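Local coordinates for alpha-glucosidase (Bacteroides thetaiotaomicron, PDB 5XFM), which probably hydrolyses terminal beta-L-arabinopyranoside and alpha-galactoside linkages as a bifunctional glycoside hydrolase of family 97, at residues K20-K25 against H93-E98; I87-V92 against E274-W279; L99-E104 against V113-S118; D119-F124 against T262-D267. The protein carries 1 engineered substitution. All blocks are in the same frame, centred on the assembly; numbering follows the deposited sequence.

Interaction 1: K20-K25 against H93-E98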
loop_
_atom_site.group_PDB
_atom_site.type_symbol
_atom_site.label_atom_id
_atom_site.label_comp_id
_atom_site.label_asym_id
_atom_site.label_seq_id
_atom_site.Cartn_x
_atom_site.Cartn_y
_atom_site.Cartn_z
ATOM N N LYS A 20 -18.474 19.656 7.371
ATOM C CA LYS A 20 -18.962 18.870 6.240
ATOM C C LYS A 20 -17.987 18.862 5.065
ATOM O O LYS A 20 -17.169 19.763 4.916
ATOM C CB LYS A 20 -20.312 19.413 5.768
ATOM C CG LYS A 20 -21.333 19.612 6.880
ATOM C CD LYS A 20 -22.596 20.279 6.356
ATOM C CE LYS A 20 -23.628 20.459 7.456
ATOM N NZ LYS A 20 -24.908 20.984 6.913
ATOM N N GLY A 21 -18.061 17.822 4.245
ATOM C CA GLY A 21 -17.368 17.809 2.970
ATOM C C GLY A 21 -18.008 18.821 2.043
ATOM O O GLY A 21 -19.102 19.297 2.323
ATOM N N PRO A 22 -17.341 19.137 0.922
ATOM C CA PRO A 22 -17.807 20.153 -0.033
ATOM C C PRO A 22 -19.229 19.925 -0.567
ATOM O O PRO A 22 -19.987 20.893 -0.697
ATOM C CB PRO A 22 -16.781 20.044 -1.167
ATOM C CG PRO A 22 -15.535 19.598 -0.476
ATOM C CD PRO A 22 -16.012 18.615 0.556
ATOM N N ASP A 23 -19.593 18.680 -0.856
ATOM C CA ASP A 23 -20.942 18.400 -1.339
ATOM C C ASP A 23 -21.888 18.079 -0.186
ATOM O O ASP A 23 -23.049 17.744 -0.403
ATOM C CB ASP A 23 -20.930 17.255 -2.364
ATOM C CG ASP A 23 -20.497 15.916 -1.770
ATOM O OD1 ASP A 23 -20.373 15.782 -0.532
ATOM O OD2 ASP A 23 -20.280 14.974 -2.562
ATOM N N GLU A 24 -21.358 18.179 1.031
ATOM C CA GLU A 24 -22.121 18.056 2.276
ATOM C C GLU A 24 -22.703 16.670 2.567
ATOM O O GLU A 24 -23.437 16.505 3.542
ATOM C CB GLU A 24 -23.254 19.089 2.286
ATOM C CG GLU A 24 -22.773 20.528 2.288
ATOM C CD GLU A 24 -23.913 21.523 2.343
ATOM O OE1 GLU A 24 -24.870 21.289 3.112
ATOM O OE2 GLU A 24 -23.839 22.550 1.634
ATOM N N LYS A 25 -22.338 15.665 1.777
ATOM C CA LYS A 25 -22.811 14.299 2.035
ATOM C C LYS A 25 -22.123 13.710 3.256
ATOM O O LYS A 25 -22.745 13.036 4.074
ATOM C CB LYS A 25 -22.572 13.390 0.826
ATOM C CG LYS A 25 -23.377 13.759 -0.402
ATOM C CD LYS A 25 -23.262 12.700 -1.488
ATOM C CE LYS A 25 -23.497 13.307 -2.862
ATOM N NZ LYS A 25 -23.450 12.299 -3.955
ATOM N N HIS A 93 -7.166 17.492 -7.914
ATOM C CA HIS A 93 -7.814 18.719 -7.474
ATOM C C HIS A 93 -8.394 18.491 -6.080
ATOM O O HIS A 93 -9.492 17.957 -5.931
ATOM C CB HIS A 93 -8.912 19.148 -8.448
ATOM C CG HIS A 93 -9.573 20.444 -8.081
ATOM N ND1 HIS A 93 -10.820 20.803 -8.548
ATOM C CD2 HIS A 93 -9.150 21.474 -7.308
ATOM C CE1 HIS A 93 -11.142 21.992 -8.068
ATOM N NE2 HIS A 93 -10.144 22.421 -7.314
ATOM N N TYR A 94 -7.637 18.882 -5.064
ATOM C CA TYR A 94 -8.014 18.665 -3.678
ATOM C C TYR A 94 -8.877 19.817 -3.131
ATOM O O TYR A 94 -8.458 20.977 -3.078
ATOM C CB TYR A 94 -6.749 18.478 -2.835
ATOM C CG TYR A 94 -7.003 18.266 -1.368
ATOM C CD1 TYR A 94 -7.913 17.310 -0.925
ATOM C CD2 TYR A 94 -6.312 19.008 -0.419
ATOM C CE1 TYR A 94 -8.141 17.116 0.430
ATOM C CE2 TYR A 94 -6.530 18.821 0.935
ATOM C CZ TYR A 94 -7.444 17.878 1.353
ATOM O OH TYR A 94 -7.657 17.701 2.698
ATOM N N ARG A 95 -10.085 19.457 -2.710
ATOM C CA ARG A 95 -11.092 20.387 -2.213
ATOM C C ARG A 95 -11.651 19.841 -0.911
ATOM O O ARG A 95 -12.265 18.775 -0.894
ATOM C CB ARG A 95 -12.199 20.572 -3.256
ATOM C CG ARG A 95 -13.394 21.419 -2.845
ATOM C CD ARG A 95 -13.048 22.828 -2.382
ATOM N NE ARG A 95 -14.253 23.547 -1.961
ATOM C CZ ARG A 95 -14.683 23.639 -0.706
ATOM N NH1 ARG A 95 -13.992 23.082 0.276
ATOM N NH2 ARG A 95 -15.800 24.299 -0.428
ATOM N N ALA A 96 -11.433 20.565 0.182
ATOM C CA ALA A 96 -11.871 20.087 1.489
ATOM C C ALA A 96 -12.208 21.228 2.437
ATOM O O ALA A 96 -11.794 22.369 2.228
ATOM C CB ALA A 96 -10.807 19.204 2.106
ATOM N N ASN A 97 -12.966 20.920 3.484
ATOM C CA ASN A 97 -13.204 21.890 4.543
ATOM C C ASN A 97 -12.448 21.507 5.804
ATOM O O ASN A 97 -12.455 20.351 6.215
ATOM C CB ASN A 97 -14.699 22.038 4.830
ATOM C CG ASN A 97 -15.441 22.730 3.703
ATOM O OD1 ASN A 97 -14.910 23.636 3.062
ATOM N ND2 ASN A 97 -16.673 22.303 3.450
ATOM N N GLU A 98 -11.790 22.491 6.402
ATOM C CA GLU A 98 -10.924 22.268 7.549
ATOM C C GLU A 98 -11.483 22.859 8.837
ATOM O O GLU A 98 -11.775 24.056 8.916
ATOM C CB GLU A 98 -9.540 22.854 7.286
ATOM C CG GLU A 98 -8.536 22.552 8.377
ATOM C CD GLU A 98 -7.236 23.310 8.188
ATOM O OE1 GLU A 98 -6.227 22.670 7.825
ATOM O OE2 GLU A 98 -7.230 24.545 8.386
#
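Pro22, the second residue of a type I beta turn from Gly21 to Glu24, rests on Arg95 and lies beside Asn97 of strand 91-104. The contact bridges the two sheets of the N-terminal beta sandwich, since the turn links strands 17-20 and 26-31 of one sheet and strand 91-104 belongs to the other.

The hydrogen bonds centre on the side-chain amide of Asn97. Its ND2 gives a fairly straight bond to the backbone O of Lys20 (3.0 Å, 158° at the hydrogen); the acceptor lies close to the amide plane, whereas the donor stands above the Lys20 carbonyl plane. At the other end of the amide, Asn97 OD1 accepts from Arg95 NH1 at 3.0 Å, in the plane of the guanidinium. Held by both ends, the amide has its rotation set. An alanine at Asn97 would probably leave Lys20 O without this donor and Arg95 NH1 without this acceptor, and the guanidinium less firmly fixed.

Within the turn, Gly21 O accepts from Glu24 N; just after it, Asp23 OD1 accepts from Lys25 N, an Asx turn. Asp23 N is bonded in turn to Asp119 OD1, which ties the loop to the connection between strands 110-117 and 121-128.

Apolar packing falls to the proline. Arg95 keeps CG anti to its backbone N (chi1 175°), and this CG touches Pro22 CG at 3.7 Å as the two side chains slide past each other in opposite directions. Pro22 CG also sits 3.8 Å above the guanidinium plane, offset toward its rim, and 3.4 Å from Arg95 O.

Interaction 2: I87-V92 against E274-W279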
loop_
_atom_site.group_PDB
_atom_site.type_symbol
_atom_site.label_atom_id
_atom_site.label_comp_id
_atom_site.label_asym_id
_atom_site.label_seq_id
_atom_site.Cartn_x
_atom_site.Cartn_y
_atom_site.Cartn_z
ATOM N N ILE A 87 1.397 6.883 -8.207
ATOM C CA ILE A 87 0.146 6.510 -7.543
ATOM C C ILE A 87 -0.938 6.274 -8.597
ATOM O O ILE A 87 -0.652 6.301 -9.794
ATOM C CB ILE A 87 -0.334 7.580 -6.527
ATOM C CG1 ILE A 87 -0.705 8.881 -7.227
ATOM C CG2 ILE A 87 0.718 7.832 -5.457
ATOM C CD1 ILE A 87 -1.529 9.822 -6.361
ATOM N N LYS A 88 -2.173 6.046 -8.148
ATOM C CA LYS A 88 -3.283 5.654 -9.029
ATOM C C LYS A 88 -3.765 6.753 -9.990
ATOM O O LYS A 88 -4.502 6.470 -10.937
ATOM C CB LYS A 88 -4.467 5.179 -8.187
ATOM C CG LYS A 88 -5.115 6.281 -7.371
ATOM C CD LYS A 88 -6.223 5.759 -6.462
ATOM C CE LYS A 88 -5.668 5.108 -5.198
ATOM N NZ LYS A 88 -6.742 4.840 -4.189
ATOM N N VAL A 89 -3.382 8.001 -9.735
ATOM C CA VAL A 89 -3.802 9.119 -10.578
ATOM C C VAL A 89 -2.671 10.142 -10.624
ATOM O O VAL A 89 -1.902 10.244 -9.672
ATOM C CB VAL A 89 -5.108 9.761 -10.042
ATOM C CG1 VAL A 89 -4.890 10.337 -8.647
ATOM C CG2 VAL A 89 -5.635 10.830 -10.992
ATOM N N SER A 90 -2.544 10.890 -11.720
ATOM C CA SER A 90 -1.395 11.792 -11.873
ATOM C C SER A 90 -1.682 13.263 -11.521
ATOM O O SER A 90 -0.755 14.043 -11.295
ATOM C CB SER A 90 -0.838 11.695 -13.299
ATOM O OG SER A 90 -1.728 12.228 -14.256
ATOM N N ASN A 91 -2.955 13.640 -11.468
ATOM C CA ASN A 91 -3.325 15.019 -11.135
ATOM C C ASN A 91 -4.498 15.069 -10.170
ATOM O O ASN A 91 -5.539 14.457 -10.413
ATOM C CB ASN A 91 -3.656 15.817 -12.398
ATOM C CG ASN A 91 -2.419 16.211 -13.172
ATOM O OD1 ASN A 91 -1.804 17.244 -12.898
ATOM N ND2 ASN A 91 -2.038 15.383 -14.137
ATOM N N VAL A 92 -4.324 15.778 -9.061
ATOM C CA VAL A 92 -5.388 15.869 -8.073
ATOM C C VAL A 92 -5.851 17.301 -7.813
ATOM O O VAL A 92 -5.043 18.205 -7.558
ATOM C CB VAL A 92 -4.963 15.227 -6.735
ATOM C CG1 VAL A 92 -6.054 15.401 -5.680
ATOM C CG2 VAL A 92 -4.632 13.753 -6.937
ATOM N N GLU A 274 -10.881 4.830 -5.209
ATOM C CA GLU A 274 -10.338 6.017 -5.868
ATOM C C GLU A 274 -9.769 7.074 -4.924
ATOM O O GLU A 274 -9.366 8.147 -5.377
ATOM C CB GLU A 274 -11.419 6.667 -6.738
ATOM C CG GLU A 274 -11.793 5.865 -7.970
ATOM C CD GLU A 274 -12.893 6.522 -8.785
ATOM O OE1 GLU A 274 -13.182 7.718 -8.557
ATOM O OE2 GLU A 274 -13.456 5.846 -9.673
ATOM N N THR A 275 -9.740 6.777 -3.628
ATOM C CA THR A 275 -9.279 7.741 -2.628
ATOM C C THR A 275 -7.820 8.158 -2.826
ATOM O O THR A 275 -6.968 7.349 -3.218
ATOM C CB THR A 275 -9.436 7.190 -1.192
ATOM O OG1 THR A 275 -9.102 8.215 -0.248
ATOM C CG2 THR A 275 -8.530 5.980 -0.959
ATOM N N THR A 276 -7.545 9.434 -2.563
ATOM C CA THR A 276 -6.184 9.951 -2.598
ATOM C C THR A 276 -5.763 10.551 -1.260
ATOM O O THR A 276 -4.732 11.213 -1.168
ATOM C CB THR A 276 -6.003 11.004 -3.711
ATOM O OG1 THR A 276 -6.984 12.038 -3.566
ATOM C CG2 THR A 276 -6.159 10.361 -5.081
ATOM N N VAL A 277 -6.533 10.280 -0.211
ATOM C CA VAL A 277 -6.236 10.880 1.085
ATOM C C VAL A 277 -4.835 10.542 1.663
ATOM O O VAL A 277 -4.290 11.358 2.402
ATOM C CB VAL A 277 -7.348 10.539 2.129
ATOM C CG1 VAL A 277 -7.263 9.100 2.616
ATOM C CG2 VAL A 277 -7.306 11.518 3.306
ATOM N N PRO A 278 -4.217 9.386 1.309
ATOM C CA PRO A 278 -2.841 9.269 1.821
ATOM C C PRO A 278 -1.902 10.368 1.317
ATOM O O PRO A 278 -0.898 10.664 1.968
ATOM C CB PRO A 278 -2.378 7.903 1.294
ATOM C CG PRO A 278 -3.617 7.147 1.045
ATOM C CD PRO A 278 -4.647 8.140 0.639
ATOM N N TRP A 279 -2.227 10.951 0.167
ATOM C CA TRP A 279 -1.385 11.968 -0.445
ATOM C C TRP A 279 -1.987 13.390 -0.333
ATOM O O TRP A 279 -1.290 14.381 -0.533
ATOM C CB TRP A 279 -1.116 11.579 -1.901
ATOM C CG TRP A 279 -0.591 10.172 -1.980
ATOM C CD1 TRP A 279 0.685 9.762 -1.730
ATOM C CD2 TRP A 279 -1.340 8.986 -2.281
ATOM N NE1 TRP A 279 0.783 8.399 -1.873
ATOM C CE2 TRP A 279 -0.447 7.899 -2.210
ATOM C CE3 TRP A 279 -2.677 8.740 -2.612
ATOM C CZ2 TRP A 279 -0.845 6.587 -2.464
ATOM C CZ3 TRP A 279 -3.074 7.429 -2.857
ATOM C CH2 TRP A 279 -2.160 6.373 -2.783
#
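An ST turn leading into the short helix 277-280 packs against the loop that feeds strand 91-104: Thr275 and Trp279 on one side meet Lys88 and Ile87 on the other. In the turn, Thr275 OG1 accepts from Val277 N and also bonds Asp121. Lys88 NZ donates to Thr275 O at 2.7 Å, lying in the carbonyl plane on a lone pair, and is bonded as well to the carbonyls of Val273 and Thr483, so three backbone oxygens surround the buried ammonium. A bend at chi3 (79°) places Lys88 CE 3.3 Å from Thr275 O.

The indole of Trp279 is sandwiched. Ile87 CG2 lies over one face in a CH-pi contact, 3.8 Å from the centroid of the five-membered ring, while Pro278 CB covers the opposite face. Farther along, Val89 CG1 meets Thr276 CG2 at 3.8 Å, the two side chains crossing at about a right angle. Thr276 OG1 itself bonds Asp280.

The contact joins several parts of the chain. Trp279 NE1 bonds Glu442 on helix 441-444, Lys88 O bonds Thr557 of strand 556-563, and Tyr82 of strand 69-83 packs against Val92, Thr276 and Trp279.

Interaction 3: L99-E104 against V113-S118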
loop_
_atom_site.group_PDB
_atom_site.type_symbol
_atom_site.label_atom_id
_atom_site.label_comp_id
_atom_site.label_asym_id
_atom_site.label_seq_id
_atom_site.Cartn_x
_atom_site.Cartn_y
_atom_site.Cartn_z
ATOM N N LEU A 99 -11.642 22.003 9.837
ATOM C CA LEU A 99 -12.069 22.416 11.165
ATOM C C LEU A 99 -10.908 22.329 12.146
ATOM O O LEU A 99 -10.343 21.264 12.339
ATOM C CB LEU A 99 -13.223 21.544 11.656
ATOM C CG LEU A 99 -13.629 21.772 13.112
ATOM C CD1 LEU A 99 -14.142 23.198 13.305
ATOM C CD2 LEU A 99 -14.662 20.749 13.556
ATOM N N THR A 100 -10.550 23.446 12.765
ATOM C CA THR A 100 -9.526 23.440 13.798
ATOM C C THR A 100 -10.167 23.621 15.162
ATOM O O THR A 100 -10.835 24.617 15.418
ATOM C CB THR A 100 -8.461 24.538 13.581
ATOM O OG1 THR A 100 -7.862 24.389 12.286
ATOM C CG2 THR A 100 -7.374 24.431 14.648
ATOM N N CYS A 101 -9.986 22.630 16.020
ATOM C CA CYS A 101 -10.523 22.653 17.373
ATOM C C CYS A 101 -9.424 22.892 18.405
ATOM O O CYS A 101 -8.381 22.231 18.389
ATOM C CB CYS A 101 -11.254 21.343 17.671
ATOM S SG CYS A 101 -12.697 21.072 16.613
ATOM N N HIS A 102 -9.670 23.843 19.300
ATOM C CA HIS A 102 -8.733 24.143 20.372
ATOM C C HIS A 102 -9.234 23.589 21.692
ATOM O O HIS A 102 -10.250 24.041 22.222
ATOM C CB HIS A 102 -8.488 25.652 20.474
ATOM C CG HIS A 102 -7.838 26.239 19.259
ATOM N ND1 HIS A 102 -8.554 26.679 18.167
ATOM C CD2 HIS A 102 -6.534 26.465 18.970
ATOM C CE1 HIS A 102 -7.719 27.144 17.254
ATOM N NE2 HIS A 102 -6.488 27.028 17.718
ATOM N N LEU A 103 -8.513 22.599 22.209
ATOM C CA LEU A 103 -8.908 21.891 23.418
ATOM C C LEU A 103 -8.009 22.237 24.594
ATOM O O LEU A 103 -6.843 22.587 24.422
ATOM C CB LEU A 103 -8.879 20.375 23.201
ATOM C CG LEU A 103 -9.640 19.795 22.016
ATOM C CD1 LEU A 103 -9.430 18.287 21.961
ATOM C CD2 LEU A 103 -11.108 20.125 22.132
ATOM N N GLU A 104 -8.567 22.107 25.794
ATOM C CA GLU A 104 -7.837 22.366 27.026
ATOM C C GLU A 104 -8.223 21.325 28.073
ATOM O O GLU A 104 -9.396 20.969 28.183
ATOM C CB GLU A 104 -8.149 23.782 27.521
ATOM C CG GLU A 104 -7.074 24.420 28.370
ATOM C CD GLU A 104 -7.349 25.893 28.632
ATOM O OE1 GLU A 104 -7.313 26.690 27.670
ATOM O OE2 GLU A 104 -7.592 26.254 29.803
ATOM N N VAL A 113 -6.884 19.854 17.585
ATOM C CA VAL A 113 -7.313 18.768 16.696
ATOM C C VAL A 113 -7.790 19.349 15.370
ATOM O O VAL A 113 -8.644 20.225 15.346
ATOM C CB VAL A 113 -8.448 17.906 17.311
ATOM C CG1 VAL A 113 -8.711 16.666 16.460
ATOM C CG2 VAL A 113 -8.116 17.505 18.729
ATOM N N ILE A 114 -7.234 18.862 14.267
ATOM C CA ILE A 114 -7.557 19.384 12.942
ATOM C C ILE A 114 -8.206 18.326 12.072
ATOM O O ILE A 114 -7.640 17.245 11.883
ATOM C CB ILE A 114 -6.305 19.912 12.204
ATOM C CG1 ILE A 114 -5.694 21.093 12.951
ATOM C CG2 ILE A 114 -6.665 20.340 10.787
ATOM C CD1 ILE A 114 -4.736 20.707 14.029
ATOM N N PHE A 115 -9.372 18.664 11.527
ATOM C CA PHE A 115 -10.109 17.811 10.597
ATOM C C PHE A 115 -10.108 18.396 9.191
ATOM O O PHE A 115 -10.444 19.557 9.002
ATOM C CB PHE A 115 -11.562 17.633 11.053
ATOM C CG PHE A 115 -11.712 17.085 12.446
ATOM C CD1 PHE A 115 -11.700 17.927 13.546
ATOM C CD2 PHE A 115 -11.879 15.721 12.652
ATOM C CE1 PHE A 115 -11.852 17.424 14.827
ATOM C CE2 PHE A 115 -12.028 15.206 13.934
ATOM C CZ PHE A 115 -12.015 16.058 15.022
ATOM N N ARG A 116 -9.697 17.606 8.208
ATOM C CA ARG A 116 -9.841 17.988 6.807
ATOM C C ARG A 116 -10.798 17.029 6.127
ATOM O O ARG A 116 -10.524 15.836 6.011
ATOM C CB ARG A 116 -8.487 18.001 6.103
ATOM C CG ARG A 116 -7.577 19.110 6.589
ATOM C CD ARG A 116 -6.180 19.004 6.007
ATOM N NE ARG A 116 -5.332 20.079 6.512
ATOM C CZ ARG A 116 -4.026 20.173 6.285
ATOM N NH1 ARG A 116 -3.404 19.243 5.571
ATOM N NH2 ARG A 116 -3.339 21.191 6.790
ATOM N N VAL A 117 -11.936 17.551 5.696
ATOM C CA VAL A 117 -12.968 16.712 5.119
ATOM C C VAL A 117 -13.191 17.037 3.651
ATOM O O VAL A 117 -13.701 18.107 3.317
ATOM C CB VAL A 117 -14.296 16.851 5.885
ATOM C CG1 VAL A 117 -15.291 15.805 5.410
ATOM C CG2 VAL A 117 -14.057 16.706 7.379
ATOM N N SER A 118 -12.794 16.117 2.778
ATOM C CA SER A 118 -13.132 16.212 1.362
ATOM C C SER A 118 -14.445 15.457 1.152
ATOM O O SER A 118 -15.087 15.061 2.131
ATOM C CB SER A 118 -12.008 15.659 0.481
ATOM O OG SER A 118 -11.730 14.299 0.765
#
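Leu99 and Phe115 form a hydrogen-bonded antiparallel pair, as do Cys101 and Val113, in strands 99-104 and 113-117 that run at 166° to each other with their axes 4.8 Å apart at the closest. Each of these pairs exchanges two N-H...O bonds; Cys101 N reaches Val113 O at 2.8 Å. Between them Thr100 and Ile114 make the non-hydrogen-bonded pair, where Leu99 O also receives a CA-H...O contact from Ile114 CA at 3.4 Å.

Leu99, Cys101, Val113 and Phe115 share one face of the sheet. Leu99 and Phe115 lie side by side and point the same way, Leu99 CD2 touching Phe115 CD1 at 4.1 Å. The phenyl ring also carries a sulfur-aromatic contact at its edge: Cys101 SG lies near the ring plane, 4.1 Å from Phe115 CE1. Having SG anti to the carbonyl carbon (chi1 -63°) gives the sulfur this position. Two residues on from Cys101, Leu103 CD1 packs on Val113 CG2 at 3.6 Å, their side chains crossing obliquely.

The other face carries Thr100 and Ile114, whose side chains also run side by side. Ile114 CG1 is met by both branches of the threonine, with Thr100 OG1 at 4.0 Å, and Ile114 leans in addition on Glu98 and Thr127.

Val30 of strand 26-31 packs against Leu99 and Phe115, and Leu28 against Phe115, so the face with the phenyl ring turns to the second sheet. The arrangement is a beta hairpin of strands 91-104 and 110-117, one side of which contributes to the apolar interior of the beta sandwich.

Interaction 4: D119-F124 against T262-D267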
loop_
_atom_site.group_PDB
_atom_site.type_symbol
_atom_site.label_atom_id
_atom_site.label_comp_id
_atom_site.label_asym_id
_atom_site.label_seq_id
_atom_site.Cartn_x
_atom_site.Cartn_y
_atom_site.Cartn_z
ATOM N N ASP A 119 -14.864 15.275 -0.099
ATOM C CA ASP A 119 -16.177 14.676 -0.379
ATOM C C ASP A 119 -16.382 13.308 0.265
ATOM O O ASP A 119 -17.477 12.997 0.735
ATOM C CB ASP A 119 -16.406 14.545 -1.885
ATOM C CG ASP A 119 -16.817 15.850 -2.533
ATOM O OD1 ASP A 119 -17.429 16.706 -1.849
ATOM O OD2 ASP A 119 -16.541 16.006 -3.743
ATOM N N ASN A 120 -15.337 12.486 0.268
ATOM C CA ASN A 120 -15.439 11.129 0.795
ATOM C C ASN A 120 -14.308 10.746 1.737
ATOM O O ASN A 120 -14.081 9.564 1.976
ATOM C CB ASN A 120 -15.493 10.120 -0.348
ATOM C CG ASN A 120 -16.799 10.177 -1.111
ATOM O OD1 ASN A 120 -17.821 9.669 -0.646
ATOM N ND2 ASN A 120 -16.772 10.783 -2.292
ATOM N N ASP A 121 -13.579 11.732 2.249
ATOM C CA ASP A 121 -12.480 11.431 3.158
ATOM C C ASP A 121 -12.368 12.406 4.321
ATOM O O ASP A 121 -12.590 13.610 4.183
ATOM C CB ASP A 121 -11.150 11.405 2.399
ATOM C CG ASP A 121 -11.168 10.449 1.228
ATOM O OD1 ASP A 121 -11.604 10.863 0.133
ATOM O OD2 ASP A 121 -10.754 9.283 1.405
ATOM N N VAL A 122 -12.015 11.859 5.473
ATOM C CA VAL A 122 -11.680 12.638 6.648
ATOM C C VAL A 122 -10.225 12.375 7.017
ATOM O O VAL A 122 -9.818 11.230 7.126
ATOM C CB VAL A 122 -12.577 12.283 7.838
ATOM C CG1 VAL A 122 -12.111 13.017 9.086
ATOM C CG2 VAL A 122 -14.037 12.601 7.525
ATOM N N ALA A 123 -9.428 13.421 7.167
ATOM C CA ALA A 123 -8.074 13.247 7.683
ATOM C C ALA A 123 -7.937 14.094 8.928
ATOM O O ALA A 123 -8.243 15.270 8.894
ATOM C CB ALA A 123 -7.035 13.640 6.652
ATOM N N PHE A 124 -7.516 13.524 10.047
ATOM C CA PHE A 124 -7.418 14.374 11.224
ATOM C C PHE A 124 -6.173 14.106 12.033
ATOM O O PHE A 124 -5.645 13.001 12.026
ATOM C CB PHE A 124 -8.675 14.252 12.105
ATOM C CG PHE A 124 -8.775 12.974 12.887
ATOM C CD1 PHE A 124 -9.390 11.861 12.339
ATOM C CD2 PHE A 124 -8.307 12.901 14.191
ATOM C CE1 PHE A 124 -9.503 10.697 13.059
ATOM C CE2 PHE A 124 -8.415 11.731 14.915
ATOM C CZ PHE A 124 -9.014 10.628 14.344
ATOM N N THR A 262 -6.913 8.542 8.949
ATOM C CA THR A 262 -7.736 8.717 7.755
ATOM C C THR A 262 -8.962 7.809 7.716
ATOM O O THR A 262 -8.895 6.614 8.022
ATOM C CB THR A 262 -6.914 8.481 6.472
ATOM O OG1 THR A 262 -6.591 7.089 6.354
ATOM C CG2 THR A 262 -5.618 9.303 6.504
ATOM N N ILE A 263 -10.083 8.398 7.313
ATOM C CA ILE A 263 -11.346 7.692 7.176
ATOM C C ILE A 263 -11.940 7.920 5.787
ATOM O O ILE A 263 -12.399 9.016 5.476
ATOM C CB ILE A 263 -12.367 8.154 8.223
ATOM C CG1 ILE A 263 -11.738 8.195 9.616
ATOM C CG2 ILE A 263 -13.605 7.267 8.195
ATOM C CD1 ILE A 263 -12.628 8.846 10.664
ATOM N N THR A 264 -11.908 6.896 4.944
ATOM C CA THR A 264 -12.496 6.997 3.617
ATOM C C THR A 264 -13.887 6.387 3.665
ATOM O O THR A 264 -14.038 5.201 3.917
ATOM C CB THR A 264 -11.639 6.275 2.564
ATOM O OG1 THR A 264 -10.331 6.854 2.539
ATOM C CG2 THR A 264 -12.270 6.375 1.182
ATOM N N VAL A 265 -14.913 7.189 3.444
ATOM C CA VAL A 265 -16.273 6.719 3.690
ATOM C C VAL A 265 -17.147 6.978 2.467
ATOM O O VAL A 265 -16.990 7.991 1.791
ATOM C CB VAL A 265 -16.858 7.373 4.963
ATOM C CG1 VAL A 265 -16.447 8.824 5.048
ATOM C CG2 VAL A 265 -18.383 7.216 5.033
ATOM N N GLY A 266 -18.052 6.050 2.166
ATOM C CA GLY A 266 -18.997 6.276 1.086
ATOM C C GLY A 266 -20.182 5.339 1.148
ATOM O O GLY A 266 -20.220 4.447 1.983
ATOM N N ASP A 267 -21.167 5.553 0.284
ATOM C CA ASP A 267 -22.275 4.617 0.189
ATOM C C ASP A 267 -21.952 3.541 -0.840
ATOM O O ASP A 267 -22.699 2.581 -0.996
ATOM C CB ASP A 267 -23.574 5.336 -0.191
ATOM C CG ASP A 267 -23.430 6.176 -1.450
ATOM O OD1 ASP A 267 -22.286 6.343 -1.937
ATOM O OD2 ASP A 267 -24.467 6.639 -1.975
#
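The phenyl ring of Phe124 is approached at its edge by Ile263, whose CD1 lies near the ring plane, 4.4 Å from Phe124 CE1. The same ring meets that of Tyr40, the two planes inclined at about 55°. The carboxylate of Asp121 is the second flat group: Thr264 OG1 donates to Asp121 OD2 at 2.7 Å, coming nearly along its C-O axis. Thr264 has OG1 anti to its carbonyl carbon (chi1 -59°), and its side chain lies beside that of Asp121, pointing the same way. Asp121 OD2 is also bonded to Thr275 OG1, so two hydroxyls meet this buried oxygen. A valine at Thr264 would probably cost Asp121 OD2 one of these two hydroxyl partners, leaving a buried carboxylate oxygen less well satisfied.

Backbone bonds hold the strands together: Val122 and Ile263 exchange two, both 2.9 Å as measured for Val122 N to Ile263 O and Ile263 N to Val122 O, and Val265 N donates to Asn120 O. On the face opposite Asp121 and Thr264, Val122 CB and Ile263 CB approach to 4.2 Å, and Val122 packs on Leu26 and Leu28 of the facing sheet. Val277 of the short helix 277-280 covers the other side, touching Asp121, Ala123, Thr262 and Thr264. This is an antiparallel pairing of strands distant in sequence, at the middle of one sheet of the beta sandwich characteristic of the family's N-terminal domain.

Interactions 1, 2 and 3 draw in turn on strand 91-104 or the loop entering it, and interaction 4 belongs to the same sheet. Interactions 1 and 3 are joined where Asn97 O meets Val117 N at 2.9 Å and where Glu98 OE1 pairs with Arg116 NE. Arg116 N then bonds Ala123 O at 2.8 Å, carrying the sheet from interaction 3 into interaction 4. Interaction 2 reaches interaction 4 through Thr275 OG1 and Asp121 OD2, 2.6 Å apart, although their centres are about 13 Å apart. The calcium ion is held by Glu174, Glu452 and Glu458, none of which belongs to the four contacts.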